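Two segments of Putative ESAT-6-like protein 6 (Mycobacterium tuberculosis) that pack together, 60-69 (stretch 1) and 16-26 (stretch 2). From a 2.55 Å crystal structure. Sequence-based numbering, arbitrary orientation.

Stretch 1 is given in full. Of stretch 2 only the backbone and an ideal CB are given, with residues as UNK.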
# COMPACT_ATOMS: atom_id res chain seq x y z
N ASN A 60 1.04 9.06 -5.34
CA ASN A 60 1.95 8.95 -4.20
C ASN A 60 3.23 8.19 -4.52
O ASN A 60 4.32 8.62 -4.15
CB ASN A 60 1.24 8.33 -3.00
CG ASN A 60 0.17 9.25 -2.44
OD1 ASN A 60 0.47 10.19 -1.71
ND2 ASN A 60 -1.07 8.99 -2.80
N PHE A 61 3.10 7.08 -5.23
CA PHE A 61 4.28 6.39 -5.69
C PHE A 61 5.07 7.32 -6.59
O PHE A 61 6.28 7.44 -6.43
CB PHE A 61 3.93 5.11 -6.43
CG PHE A 61 3.67 3.94 -5.52
CD1 PHE A 61 4.72 3.22 -4.98
CD2 PHE A 61 2.37 3.57 -5.21
CE1 PHE A 61 4.49 2.14 -4.16
CE2 PHE A 61 2.12 2.49 -4.40
CZ PHE A 61 3.20 1.77 -3.86
N GLN A 62 4.40 8.00 -7.51
CA GLN A 62 5.12 8.90 -8.41
C GLN A 62 5.90 9.95 -7.62
O GLN A 62 7.05 10.26 -7.96
CB GLN A 62 4.19 9.53 -9.45
CG GLN A 62 4.93 10.22 -10.59
CD GLN A 62 6.10 9.38 -11.13
OE1 GLN A 62 7.19 9.91 -11.40
NE2 GLN A 62 5.88 8.08 -11.30
N VAL A 63 5.31 10.49 -6.56
CA VAL A 63 6.02 11.44 -5.73
C VAL A 63 7.27 10.81 -5.13
O VAL A 63 8.33 11.44 -5.08
CB VAL A 63 5.16 11.97 -4.58
CG1 VAL A 63 6.04 12.61 -3.51
CG2 VAL A 63 4.14 12.95 -5.10
N ILE A 64 7.16 9.58 -4.66
CA ILE A 64 8.32 8.94 -4.06
C ILE A 64 9.38 8.75 -5.13
O ILE A 64 10.53 9.11 -4.93
CB ILE A 64 7.97 7.60 -3.38
CG1 ILE A 64 7.04 7.83 -2.18
CG2 ILE A 64 9.25 6.87 -2.97
CD1 ILE A 64 6.47 6.53 -1.57
N TYR A 65 8.97 8.20 -6.27
CA TYR A 65 9.86 7.92 -7.38
C TYR A 65 10.57 9.19 -7.82
O TYR A 65 11.78 9.18 -8.05
CB TYR A 65 9.11 7.28 -8.56
CG TYR A 65 10.02 6.55 -9.55
CD1 TYR A 65 10.46 7.16 -10.72
CD2 TYR A 65 10.44 5.24 -9.29
CE1 TYR A 65 11.30 6.50 -11.61
CE2 TYR A 65 11.28 4.56 -10.19
CZ TYR A 65 11.71 5.20 -11.34
OH TYR A 65 12.54 4.53 -12.22
N GLU A 66 9.83 10.28 -7.93
CA GLU A 66 10.40 11.56 -8.36
C GLU A 66 11.58 11.95 -7.48
O GLU A 66 12.68 12.19 -7.98
CB GLU A 66 9.35 12.68 -8.36
CG GLU A 66 8.51 12.79 -9.65
CD GLU A 66 7.30 13.72 -9.52
OE1 GLU A 66 7.15 14.40 -8.47
OE2 GLU A 66 6.48 13.77 -10.46
N GLN A 67 11.35 12.00 -6.18
CA GLN A 67 12.34 12.51 -5.23
C GLN A 67 13.59 11.65 -5.11
O GLN A 67 14.54 12.01 -4.42
CB GLN A 67 11.71 12.69 -3.86
CG GLN A 67 10.50 13.61 -3.85
CD GLN A 67 10.87 15.07 -4.10
OE1 GLN A 67 11.85 15.37 -4.77
NE2 GLN A 67 10.07 15.98 -3.54
N ALA A 68 13.60 10.51 -5.80
CA ALA A 68 14.72 9.58 -5.69
C ALA A 68 15.31 9.26 -7.06
O ALA A 68 16.40 8.69 -7.16
CB ALA A 68 14.27 8.31 -4.99
N ASN A 69 14.58 9.63 -8.11
CA ASN A 69 15.08 9.51 -9.48
C ASN A 69 15.43 8.08 -9.88
O ASN A 69 14.59 7.18 -9.81
CB ASN A 69 16.28 10.44 -9.68
CG ASN A 69 16.01 11.87 -9.22
OD1 ASN A 69 15.80 12.12 -8.02
ND2 ASN A 69 16.04 12.81 -10.16
N UNK A 16 21.92 2.82 -4.15
CA UNK A 16 20.99 2.10 -3.31
C UNK A 16 19.62 2.72 -3.44
O UNK A 16 18.62 2.01 -3.57
CB UNK A 16 21.45 2.10 -1.85
N UNK A 17 19.59 4.04 -3.42
CA UNK A 17 18.33 4.77 -3.45
C UNK A 17 17.60 4.58 -4.78
O UNK A 17 16.37 4.58 -4.83
CB UNK A 17 18.58 6.26 -3.20
N UNK A 18 18.35 4.38 -5.86
CA UNK A 18 17.71 4.18 -7.13
C UNK A 18 17.19 2.76 -7.19
O UNK A 18 16.11 2.49 -7.74
CB UNK A 18 18.67 4.47 -8.29
N UNK A 19 17.95 1.84 -6.60
CA UNK A 19 17.54 0.44 -6.61
C UNK A 19 16.27 0.26 -5.77
O UNK A 19 15.35 -0.46 -6.17
CB UNK A 19 18.66 -0.45 -6.08
N UNK A 20 16.22 0.94 -4.63
CA UNK A 20 15.05 0.88 -3.74
C UNK A 20 13.81 1.43 -4.43
O UNK A 20 12.73 0.84 -4.33
CB UNK A 20 15.32 1.66 -2.45
N UNK A 21 13.98 2.55 -5.12
CA UNK A 21 12.89 3.15 -5.90
C UNK A 21 12.42 2.23 -7.03
O UNK A 21 11.23 2.20 -7.36
CB UNK A 21 13.34 4.49 -6.48
N UNK A 22 13.35 1.50 -7.64
CA UNK A 22 12.98 0.54 -8.65
C UNK A 22 12.18 -0.56 -7.98
O UNK A 22 11.16 -1.01 -8.49
CB UNK A 22 14.21 -0.02 -9.37
N UNK A 23 12.62 -1.00 -6.81
CA UNK A 23 11.87 -2.03 -6.13
C UNK A 23 10.50 -1.52 -5.69
O UNK A 23 9.50 -2.25 -5.77
CB UNK A 23 12.66 -2.55 -4.92
N UNK A 24 10.42 -0.25 -5.27
CA UNK A 24 9.14 0.30 -4.83
C UNK A 24 8.13 0.25 -5.96
O UNK A 24 6.98 -0.13 -5.76
CB UNK A 24 9.31 1.74 -4.33
N UNK A 25 8.57 0.60 -7.16
CA UNK A 25 7.69 0.61 -8.32
C UNK A 25 7.22 -0.81 -8.74
O UNK A 25 6.08 -0.99 -9.23
CB UNK A 25 8.41 1.28 -9.49
N UNK A 26 8.08 -1.82 -8.56
CA UNK A 26 7.62 -3.19 -8.77
C UNK A 26 6.49 -3.48 -7.79
O UNK A 26 5.47 -4.08 -8.13
CB UNK A 26 8.76 -4.19 -8.60

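Stretch 2 is helical throughout and runs nearly antiparallel to helix 60-66. The angle between the axes is 166° and their closest approach is 9.9 Å. No direct hydrogen bond joins the stretches; apolar side-chain contacts form at positions 17, 21 and 24.

Position 16 has nothing of stretch 1 within reach of its ideal CB. Many residues would suit. It is Met16, modelled as selenomethionine.

At position 17 CA-to-CB points toward stretch 1, and the ideal CB lies 5.1 Å from Ala68 CB. That gap leaves room for a branched or longer apolar side chain. The residue is Ile17, and its CG2 reaches 3.6 Å from Ala68 CB.

Position 18 points sideways, with its ideal CB 4.9 Å from Ala68 O. A long polar or charged side chain would do as well as a small one. It is Arg18. Its CG passes 4.0 Å from Ala68 O; beyond CG, the guanidinium lies farther from Ala68 O, in open space as far as stretch 1 is concerned. Water 1 donates to Arg18 O at 2.9 Å and has weak hydrogen bonds to Asn69 O and Tyr65 OH, both at 3.3 Å.

At positions 19 and 20 nothing of stretch 1 lies within 5.5 Å of the ideal CB, so small, polar or long side chains would all do. They are Ala19 and Gln20.

Position 21 is the tight point. Its CA is 5.8 Å from the CA of Tyr65, and its ideal CB already sits 4.1 Å from Tyr65 CD2 and 4.2 Å from Ala68 CB. A small residue suits this close approach. It is Ala21, whose CB touches both those atoms at the same distances. Its O lies near the plane of the Tyr65 ring, at the edge, 3.7 Å from CE2.

Position 22 points sideways. A CB would have room, 5.5 Å from Tyr65 CE2, and the helical angles require no glycine. Small or polar residues would suit. It is Gly22.

At position 24 CA-to-CB points toward stretch 1; the ideal CB lies 4.8 Å from Phe61 CE1 and 5.3 Å from Ile64 CG2. A medium or large apolar residue fits. It is Leu24, with chi1 t and chi2 p. Leu24 CD1 lies 3.5 Å from Phe61 CE1, at the ring edge. Leu24 CD2 lies 3.3 Å from Ile64 CG2 and also reaches the Phe61 ring.

Position 25 points sideways beside Tyr65 CE2, 4.4 Å from the ideal CB. A side chain with an aliphatic stem and a polar end would suit. It is Glu25; its OE1 comes 4.1 Å from Phe61 CB.

Positions 23 and 26 have nothing of stretch 1 within 5.5 Å of the ideal CB, so many helix-compatible residues would suit. They are Leu23 and Ala26.

Stretch 2, residues 16-26: MIRAQAGLLEA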
# COMPACT_ATOMS: atom_id res chain seq x y z
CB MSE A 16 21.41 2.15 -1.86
CG MSE A 16 22.65 1.33 -1.58
SE MSE A 16 23.10 1.24 0.31
CE MSE A 16 21.54 0.32 1.03
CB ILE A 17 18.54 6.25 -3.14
CG1 ILE A 17 18.85 6.44 -1.65
CG2 ILE A 17 17.32 7.04 -3.49
CD1 ILE A 17 19.35 7.83 -1.28
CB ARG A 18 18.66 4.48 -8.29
CG ARG A 18 19.10 5.94 -8.35
CD ARG A 18 19.86 6.28 -9.64
NE ARG A 18 21.15 5.60 -9.74
CZ ARG A 18 22.29 6.08 -9.25
NH1 ARG A 18 22.30 7.25 -8.60
NH2 ARG A 18 23.42 5.39 -9.39
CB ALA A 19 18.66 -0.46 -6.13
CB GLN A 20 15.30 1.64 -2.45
CG GLN A 20 16.30 0.94 -1.54
CD GLN A 20 16.77 1.86 -0.42
OE1 GLN A 20 16.74 3.09 -0.55
NE2 GLN A 20 17.20 1.27 0.69
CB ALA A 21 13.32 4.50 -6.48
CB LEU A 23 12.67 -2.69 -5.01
CG LEU A 23 13.89 -3.42 -5.61
CD1 LEU A 23 14.76 -4.13 -4.59
CD2 LEU A 23 13.44 -4.41 -6.67
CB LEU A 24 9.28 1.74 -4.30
CG LEU A 24 8.00 2.32 -3.66
CD1 LEU A 24 7.53 1.45 -2.52
CD2 LEU A 24 8.21 3.74 -3.18
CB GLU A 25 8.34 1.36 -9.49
CG GLU A 25 7.43 1.58 -10.70
CD GLU A 25 6.11 2.27 -10.36
OE1 GLU A 25 5.99 2.91 -9.28
OE2 GLU A 25 5.18 2.18 -11.20
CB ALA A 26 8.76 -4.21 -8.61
O HOH W 1 14.92 3.87 -10.01
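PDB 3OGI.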